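Local coordinates for chitin-binding domain 3 protein (Micromonospora aurantiaca ATCC 27029, PDB 5OPF), which is a copper-dependent lytic polysaccharide monooxygenase that probably cleaves cellulose or chitin chains oxidatively, at residues A[128-131]-A[132-135]; A[31-34]-A[35-38]; A[175-179]-A[180-184]. All blocks are in the same frame, centred on the assembly; numbering follows the deposited sequence.

Contact 1. Residues A[128-131]-A[132-135]; sequences PLRW and SDLE
The carboxylate of Asp133 and the indole of Trp131 are the flat groups of this turn. Asp133 turns its OD2 back along the chain to the backbone N of Arg130, 2.9 Å away. That N-H reaches OD2 on its anti side, 22° out of the carboxylate plane. The carboxylate is placed there by CG standing anti to the carbonyl carbon of Asp133 (chi1 -65°). The aliphatic root of Arg130 lies against the same oxygen, with CB 3.3 Å from Asp133 OD2. Its chain then runs out extended, and the guanidinium plane is turned 54° from the carboxylate. The charged ends do not meet, with Arg130 NE 5.0 Å from Asp133 OD2. A water donates to both Asp133 OD2 and Pro128 O, so OD2 is gripped by a backbone N-H and a water.

Leu134 CD1 approaches the Trp131 indole obliquely, 4.4 Å from Trp131 CE3. Trp131 NE1 is spent on Ile64 O, and the ring also packs on His60 and Gln61 of helix 60-63.

The backbone makes a short 3-10 turn that leads into strand 134-140. Asp133 N bonds to Arg130 O, and Leu134 N bonds to Trp131 O at 3.0 Å. With the Asp133 side chain accepting from Arg130 N, the turn is tied in both directions. A second water donates to Trp131 O and Leu134 O.

On the inner side Leu129 CD1 meets Leu134 CD2 at 4.2 Å. The two buried leucines both pack on strands 110-118 and 169-178. Leu129 touches Thr118 and Val171, and Leu134 touches Tyr116 and Tyr173.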
loop_
_atom_site.group_PDB
_atom_site.type_symbol
_atom_site.label_atom_id
_atom_site.label_comp_id
_atom_site.label_asym_id
_atom_site.label_seq_id
_atom_site.Cartn_x
_atom_site.Cartn_y
_atom_site.Cartn_z
ATOM N N PRO A 128 -12.794 5.182 -8.349
ATOM C CA PRO A 128 -11.763 5.643 -7.414
ATOM C C PRO A 128 -11.979 5.010 -6.050
ATOM O O PRO A 128 -13.114 4.751 -5.640
ATOM C CB PRO A 128 -11.985 7.157 -7.366
ATOM C CG PRO A 128 -13.403 7.328 -7.715
ATOM C CD PRO A 128 -13.722 6.263 -8.715
ATOM N N LEU A 129 -10.880 4.743 -5.355
ATOM C CA LEU A 129 -10.971 4.143 -4.030
ATOM C C LEU A 129 -11.441 5.188 -3.030
ATOM O O LEU A 129 -10.869 6.279 -2.940
ATOM C CB LEU A 129 -9.614 3.586 -3.613
ATOM C CG LEU A 129 -9.581 2.818 -2.288
ATOM C CD1 LEU A 129 -10.432 1.569 -2.347
ATOM C CD2 LEU A 129 -8.154 2.487 -1.924
ATOM N N ARG A 130 -12.497 4.855 -2.287
ATOM C CA ARG A 130 -13.085 5.721 -1.274
ATOM C C ARG A 130 -12.972 5.072 0.101
ATOM O O ARG A 130 -12.965 3.844 0.229
ATOM C CB ARG A 130 -14.578 5.916 -1.538
ATOM C CG ARG A 130 -14.899 6.418 -2.904
ATOM C CD ARG A 130 -16.400 6.524 -3.108
ATOM N NE ARG A 130 -16.679 7.186 -4.368
ATOM C CZ ARG A 130 -16.502 8.486 -4.587
ATOM N NH1 ARG A 130 -16.061 9.289 -3.620
ATOM N NH2 ARG A 130 -16.777 8.980 -5.779
ATOM N N TRP A 131 -12.923 5.900 1.142
ATOM C CA TRP A 131 -12.942 5.362 2.496
ATOM C C TRP A 131 -14.157 4.466 2.726
ATOM O O TRP A 131 -14.054 3.426 3.391
ATOM C CB TRP A 131 -12.893 6.494 3.518
ATOM C CG TRP A 131 -11.532 7.114 3.666
ATOM C CD1 TRP A 131 -11.068 8.237 3.046
ATOM C CD2 TRP A 131 -10.463 6.652 4.506
ATOM N NE1 TRP A 131 -9.779 8.495 3.435
ATOM C CE2 TRP A 131 -9.387 7.539 4.331
ATOM C CE3 TRP A 131 -10.305 5.569 5.369
ATOM C CZ2 TRP A 131 -8.176 7.395 5.005
ATOM C CZ3 TRP A 131 -9.094 5.422 6.034
ATOM C CH2 TRP A 131 -8.055 6.338 5.853
ATOM N N SER A 132 -15.314 4.830 2.167
ATOM C CA SER A 132 -16.531 4.044 2.376
ATOM C C SER A 132 -16.494 2.692 1.673
ATOM O O SER A 132 -17.339 1.831 1.960
ATOM C CB SER A 132 -17.755 4.841 1.917
ATOM O OG SER A 132 -17.710 5.098 0.532
ATOM N N ASP A 133 -15.563 2.486 0.751
ATOM C CA ASP A 133 -15.367 1.166 0.164
ATOM C C ASP A 133 -14.625 0.202 1.080
ATOM O O ASP A 133 -14.600 -1.001 0.781
ATOM C CB ASP A 133 -14.551 1.270 -1.126
ATOM C CG ASP A 133 -15.265 2.024 -2.231
ATOM O OD1 ASP A 133 -16.452 1.731 -2.467
ATOM O OD2 ASP A 133 -14.618 2.897 -2.868
ATOM N N LEU A 134 -14.037 0.677 2.176
ATOM C CA LEU A 134 -13.103 -0.105 2.982
ATOM C C LEU A 134 -13.733 -0.596 4.280
ATOM O O LEU A 134 -14.476 0.133 4.949
ATOM C CB LEU A 134 -11.891 0.743 3.351
ATOM C CG LEU A 134 -10.981 1.136 2.197
ATOM C CD1 LEU A 134 -9.910 2.089 2.714
ATOM C CD2 LEU A 134 -10.341 -0.076 1.531
ATOM N N GLU A 135 -13.399 -1.826 4.657
ATOM C CA GLU A 135 -13.746 -2.404 5.949
ATOM C C GLU A 135 -12.459 -2.744 6.696
ATOM O O GLU A 135 -11.522 -3.306 6.111
ATOM C CB GLU A 135 -14.548 -3.694 5.731
ATOM C CG GLU A 135 -14.975 -4.392 7.006
ATOM C CD GLU A 135 -15.687 -5.696 6.765
ATOM O OE1 GLU A 135 -15.816 -6.126 5.602
ATOM O OE2 GLU A 135 -16.147 -6.301 7.761
HETATM O O HOH W 1 -15.633 3.729 -5.212
HETATM O O HOH W 2 -15.385 2.874 5.835
#

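Contact 2. Residues A[31-34]-A[35-38]; sequences DPMC and WQAW
Asp31 opens the contact by accepting from Trp35 N through its backbone O, at 2.9 Å. It is the N-cap of helix 32-40. Its side chain makes the capping bond: OD1 accepts from Cys34 N at 3.1 Å, met from above the carboxylate plane. CG lies opposite the backbone N (chi1 -171°), which turns OD1 to Cys34 N. OD2 makes a salt bridge to Arg17 and accepts a hydrogen bond from Trp18 NE1, both of helix 10-18.

Pro32 follows in the first turn, and its O accepts from Gln36 N.

Met33 O takes two donors, Ala37 N and the side-chain amide Gln36 NE2. Gln36 NE2 comes to Met33 O in the carbonyl plane, on a lone pair, at 2.9 Å. Gln36 folds back to do this: its CG sits between the backbone N and the carbonyl carbon (chi1 60°), and chi2 bends the chain again. The amide is fixed further by Ala82 O on NE2 and Thr85 on OE1. Met33 CE lies across Gln36 CG at 4.2 Å.

Cys34 is joined by a disulfide to Cys14, which ties this helix to helix 10-18. Its CB approaches the indole of Trp38. That ring also meets Trp46 edge-to-face. Cys34 O accepts from Trp38 N at 2.8 Å and lies at the edge of the indole, near its plane, 3.2 Å from Trp38 CD1.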
loop_
_atom_site.group_PDB
_atom_site.type_symbol
_atom_site.label_atom_id
_atom_site.label_comp_id
_atom_site.label_asym_id
_atom_site.label_seq_id
_atom_site.Cartn_x
_atom_site.Cartn_y
_atom_site.Cartn_z
ATOM N N ASP A 31 1.842 -3.880 -18.699
ATOM C CA ASP A 31 1.480 -3.382 -17.370
ATOM C C ASP A 31 1.227 -1.886 -17.488
ATOM O O ASP A 31 2.045 -1.060 -17.075
ATOM C CB ASP A 31 2.584 -3.718 -16.362
ATOM C CG ASP A 31 2.213 -3.437 -14.912
ATOM O OD1 ASP A 31 1.199 -2.748 -14.634
ATOM O OD2 ASP A 31 2.989 -3.892 -14.034
ATOM N N PRO A 32 0.093 -1.505 -18.094
ATOM C CA PRO A 32 -0.179 -0.076 -18.329
ATOM C C PRO A 32 -0.181 0.766 -17.068
ATOM O O PRO A 32 0.194 1.944 -17.123
ATOM C CB PRO A 32 -1.553 -0.090 -19.017
ATOM C CG PRO A 32 -1.613 -1.428 -19.690
ATOM C CD PRO A 32 -0.886 -2.371 -18.781
ATOM N N MET A 33 -0.604 0.209 -15.934
ATOM C CA MET A 33 -0.617 1.003 -14.711
ATOM C C MET A 33 0.793 1.290 -14.210
ATOM O O MET A 33 1.079 2.413 -13.782
ATOM C CB MET A 33 -1.469 0.354 -13.625
ATOM C CG MET A 33 -2.967 0.359 -13.896
ATOM S SD MET A 33 -3.694 2.025 -14.104
ATOM C CE MET A 33 -3.667 2.177 -15.895
ATOM N N CYS A 34 1.695 0.305 -14.235
ATOM C CA CYS A 34 3.079 0.631 -13.885
ATOM C C CYS A 34 3.714 1.565 -14.917
ATOM O O CYS A 34 4.515 2.436 -14.555
ATOM C CB CYS A 34 3.950 -0.605 -13.652
ATOM S SG CYS A 34 3.570 -1.528 -12.146
ATOM N N TRP A 35 3.371 1.414 -16.198
ATOM C CA TRP A 35 3.925 2.309 -17.211
ATOM C C TRP A 35 3.545 3.761 -16.942
ATOM O O TRP A 35 4.408 4.646 -16.943
ATOM C CB TRP A 35 3.486 1.875 -18.609
ATOM C CG TRP A 35 4.052 2.712 -19.742
ATOM C CD1 TRP A 35 3.348 3.537 -20.567
ATOM C CD2 TRP A 35 5.423 2.772 -20.194
ATOM N NE1 TRP A 35 4.186 4.110 -21.498
ATOM C CE2 TRP A 35 5.464 3.666 -21.284
ATOM C CE3 TRP A 35 6.618 2.178 -19.766
ATOM C CZ2 TRP A 35 6.652 3.968 -21.963
ATOM C CZ3 TRP A 35 7.800 2.475 -20.447
ATOM C CH2 TRP A 35 7.803 3.366 -21.527
ATOM N N GLN A 36 2.254 4.039 -16.706
ATOM C CA GLN A 36 1.876 5.429 -16.467
ATOM C C GLN A 36 2.513 5.960 -15.188
ATOM O O GLN A 36 2.841 7.151 -15.099
ATOM C CB GLN A 36 0.352 5.621 -16.486
ATOM C CG GLN A 36 -0.461 4.829 -15.464
ATOM C CD GLN A 36 -0.664 5.525 -14.124
ATOM O OE1 GLN A 36 -1.023 6.707 -14.068
ATOM N NE2 GLN A 36 -0.472 4.785 -13.043
ATOM N N ALA A 37 2.734 5.094 -14.204
ATOM C CA ALA A 37 3.395 5.526 -12.979
ATOM C C ALA A 37 4.865 5.852 -13.234
ATOM O O ALA A 37 5.346 6.919 -12.847
ATOM C CB ALA A 37 3.251 4.461 -11.886
ATOM N N TRP A 38 5.601 4.945 -13.883
ATOM C CA TRP A 38 7.013 5.200 -14.154
ATOM C C TRP A 38 7.192 6.431 -15.028
ATOM O O TRP A 38 8.148 7.199 -14.849
ATOM C CB TRP A 38 7.640 3.984 -14.830
ATOM C CG TRP A 38 8.068 2.861 -13.896
ATOM C CD1 TRP A 38 7.464 1.642 -13.724
ATOM C CD2 TRP A 38 9.218 2.849 -13.042
ATOM N NE1 TRP A 38 8.164 0.895 -12.807
ATOM C CE2 TRP A 38 9.253 1.608 -12.387
ATOM C CE3 TRP A 38 10.229 3.769 -12.775
ATOM C CZ2 TRP A 38 10.263 1.268 -11.484
ATOM C CZ3 TRP A 38 11.215 3.432 -11.878
ATOM C CH2 TRP A 38 11.231 2.199 -11.249
#

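Contact 3. Residues A[175-179]-A[180-184]; sequences IWQAS and HLDQS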
loop_
_atom_site.group_PDB
_atom_site.type_symbol
_atom_site.label_atom_id
_atom_site.label_comp_id
_atom_site.label_asym_id
_atom_site.label_seq_id
_atom_site.Cartn_x
_atom_site.Cartn_y
_atom_site.Cartn_z
ATOM N N ILE A 175 -2.477 1.117 6.780
ATOM C CA ILE A 175 -2.031 2.364 7.400
ATOM C C ILE A 175 -1.068 2.004 8.524
ATOM O O ILE A 175 -1.439 1.291 9.464
ATOM C CB ILE A 175 -3.206 3.186 7.963
ATOM C CG1 ILE A 175 -4.227 3.484 6.865
ATOM C CG2 ILE A 175 -2.672 4.489 8.622
ATOM C CD1 ILE A 175 -5.437 4.278 7.335
ATOM N N TRP A 176 0.165 2.492 8.431
ATOM C CA TRP A 176 1.174 2.329 9.472
ATOM C C TRP A 176 1.397 3.670 10.159
ATOM O O TRP A 176 1.843 4.628 9.519
ATOM C CB TRP A 176 2.488 1.877 8.846
ATOM C CG TRP A 176 3.706 1.800 9.753
ATOM C CD1 TRP A 176 3.757 1.543 11.103
ATOM C CD2 TRP A 176 5.061 1.920 9.318
ATOM N NE1 TRP A 176 5.078 1.501 11.521
ATOM C CE2 TRP A 176 5.889 1.732 10.439
ATOM C CE3 TRP A 176 5.653 2.191 8.086
ATOM C CZ2 TRP A 176 7.277 1.770 10.351
ATOM C CZ3 TRP A 176 7.025 2.244 8.005
ATOM C CH2 TRP A 176 7.821 2.024 9.127
ATOM N N GLN A 177 1.105 3.746 11.458
ATOM C CA GLN A 177 1.475 4.897 12.274
ATOM C C GLN A 177 2.788 4.528 12.955
ATOM O O GLN A 177 2.813 3.657 13.829
ATOM C CB GLN A 177 0.382 5.200 13.298
ATOM C CG GLN A 177 0.690 6.393 14.198
ATOM C CD GLN A 177 0.630 7.722 13.474
ATOM O OE1 GLN A 177 -0.155 7.903 12.559
ATOM N NE2 GLN A 177 1.438 8.671 13.909
ATOM N N ALA A 178 3.881 5.151 12.536
ATOM C CA ALA A 178 5.195 4.842 13.083
ATOM C C ALA A 178 5.342 5.468 14.471
ATOM O O ALA A 178 4.628 6.412 14.826
ATOM C CB ALA A 178 6.277 5.352 12.143
ATOM N N SER A 179 6.267 4.927 15.270
ATOM C CA SER A 179 6.363 5.313 16.683
ATOM C C SER A 179 7.410 6.381 16.999
ATOM O O SER A 179 7.413 6.902 18.124
ATOM C CB SER A 179 6.632 4.087 17.568
ATOM O OG SER A 179 5.545 3.182 17.506
ATOM N N HIS A 180 8.300 6.705 16.068
ATOM C CA HIS A 180 9.402 7.630 16.317
ATOM C C HIS A 180 9.033 9.096 16.120
ATOM O O HIS A 180 9.818 9.980 16.490
ATOM C CB HIS A 180 10.566 7.301 15.372
ATOM C CG HIS A 180 10.234 7.488 13.925
ATOM N ND1 HIS A 180 9.119 6.916 13.345
ATOM C CD2 HIS A 180 10.863 8.185 12.947
ATOM C CE1 HIS A 180 9.081 7.259 12.070
ATOM N NE2 HIS A 180 10.130 8.016 11.799
ATOM N N LEU A 181 7.871 9.360 15.540
ATOM C CA LEU A 181 7.465 10.653 15.018
ATOM C C LEU A 181 5.999 10.495 14.658
ATOM O O LEU A 181 5.546 9.377 14.418
ATOM C CB LEU A 181 8.288 10.953 13.756
ATOM C CG LEU A 181 8.278 12.341 13.136
ATOM C CD1 LEU A 181 8.933 13.347 14.069
ATOM C CD2 LEU A 181 9.004 12.315 11.804
ATOM N N ASP A 182 5.253 11.608 14.606
ATOM C CA ASP A 182 3.913 11.536 14.005
ATOM C C ASP A 182 4.089 11.464 12.495
ATOM O O ASP A 182 4.114 12.478 11.796
ATOM C CB ASP A 182 3.020 12.704 14.403
ATOM C CG ASP A 182 1.631 12.611 13.782
ATOM O OD1 ASP A 182 1.308 11.568 13.169
ATOM O OD2 ASP A 182 0.854 13.584 13.923
ATOM N N GLN A 183 4.260 10.240 12.005
ATOM C CA GLN A 183 4.537 9.943 10.610
ATOM C C GLN A 183 3.726 8.708 10.261
ATOM O O GLN A 183 3.806 7.699 10.971
ATOM C CB GLN A 183 6.029 9.662 10.429
ATOM C CG GLN A 183 6.471 9.452 8.996
ATOM C CD GLN A 183 7.918 9.000 8.911
ATOM O OE1 GLN A 183 8.239 7.875 9.261
ATOM N NE2 GLN A 183 8.799 9.885 8.471
ATOM N N SER A 184 2.927 8.812 9.208
ATOM C CA SER A 184 1.983 7.770 8.841
ATOM C C SER A 184 2.125 7.420 7.367
ATOM O O SER A 184 2.299 8.298 6.518
ATOM C CB SER A 184 0.559 8.241 9.170
ATOM O OG SER A 184 0.324 9.568 8.728
HETATM O O HOH W 3 -1.157 10.490 12.529
#
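Two direct hydrogen bonds cross this beta hairpin, one between strands and one from strand to loop. Ala178 N gives to Gln183 O at 3.0 Å. The other runs between side chains: Gln177 NE2 donates to Asp182 OD1, also 3.0 Å, at an N-H...O angle of 164°. The acceptor lies in the amide plane of Gln177, but the amide meets OD1 from above the carboxylate plane. A bend at chi2 (71°) brings the amide across to Asp182. One water donates to Gln177 OE1 and Asp182 OD1. Asp182, centre of an inverse gamma turn, accepts from Ala57 N through OD2.

Gln177 and Ser184 form an antiparallel non-hydrogen-bonded pair. Ser184 CA makes a CA-H...O contact with Trp176 O at 3.2 Å.

Among the apolar contacts, Ala178 CB lies in the plane of the His180 imidazole at its edge, 3.4 Å from CE1.

His1 and His108 form the histidine brace of lytic polysaccharide monooxygenases round the copper, and Tyr185 completes the site. The side chain of Gln183 lies about 4 Å from the copper at the nearest atoms. Its OE1 bonds to Tyr185 OH, consistent with a second-shell role. His180 stacks on His108, and Trp176 stacks on Tyr185. The hairpin lies between strand 110-118, paired with strand 169-178, and strand 52-54, paired with strand 183-192; His60 of helix 60-63 touches Gln177 and Ser184.

How the contacts relate
From the N terminus, contact 2 comes first. It closes the first turns of helix 32-40, in the helical region that precedes most of the sheet strands. Contact 1 follows, closing the turn that ends the loop after strand 110-118 and starts strand 134-140. Contact 3 comes last and closes the hairpin loop between strands 169-178 and 183-192. All three are local and lie in series, so none nests or crosses. Contacts 1 and 3 reach the same mixed sheet and touch where Trp131 CH2 packs on Ile175 CD1. Contact 2 stands apart, its centre about 28 Å from that of contact 3, across the centre of the chain.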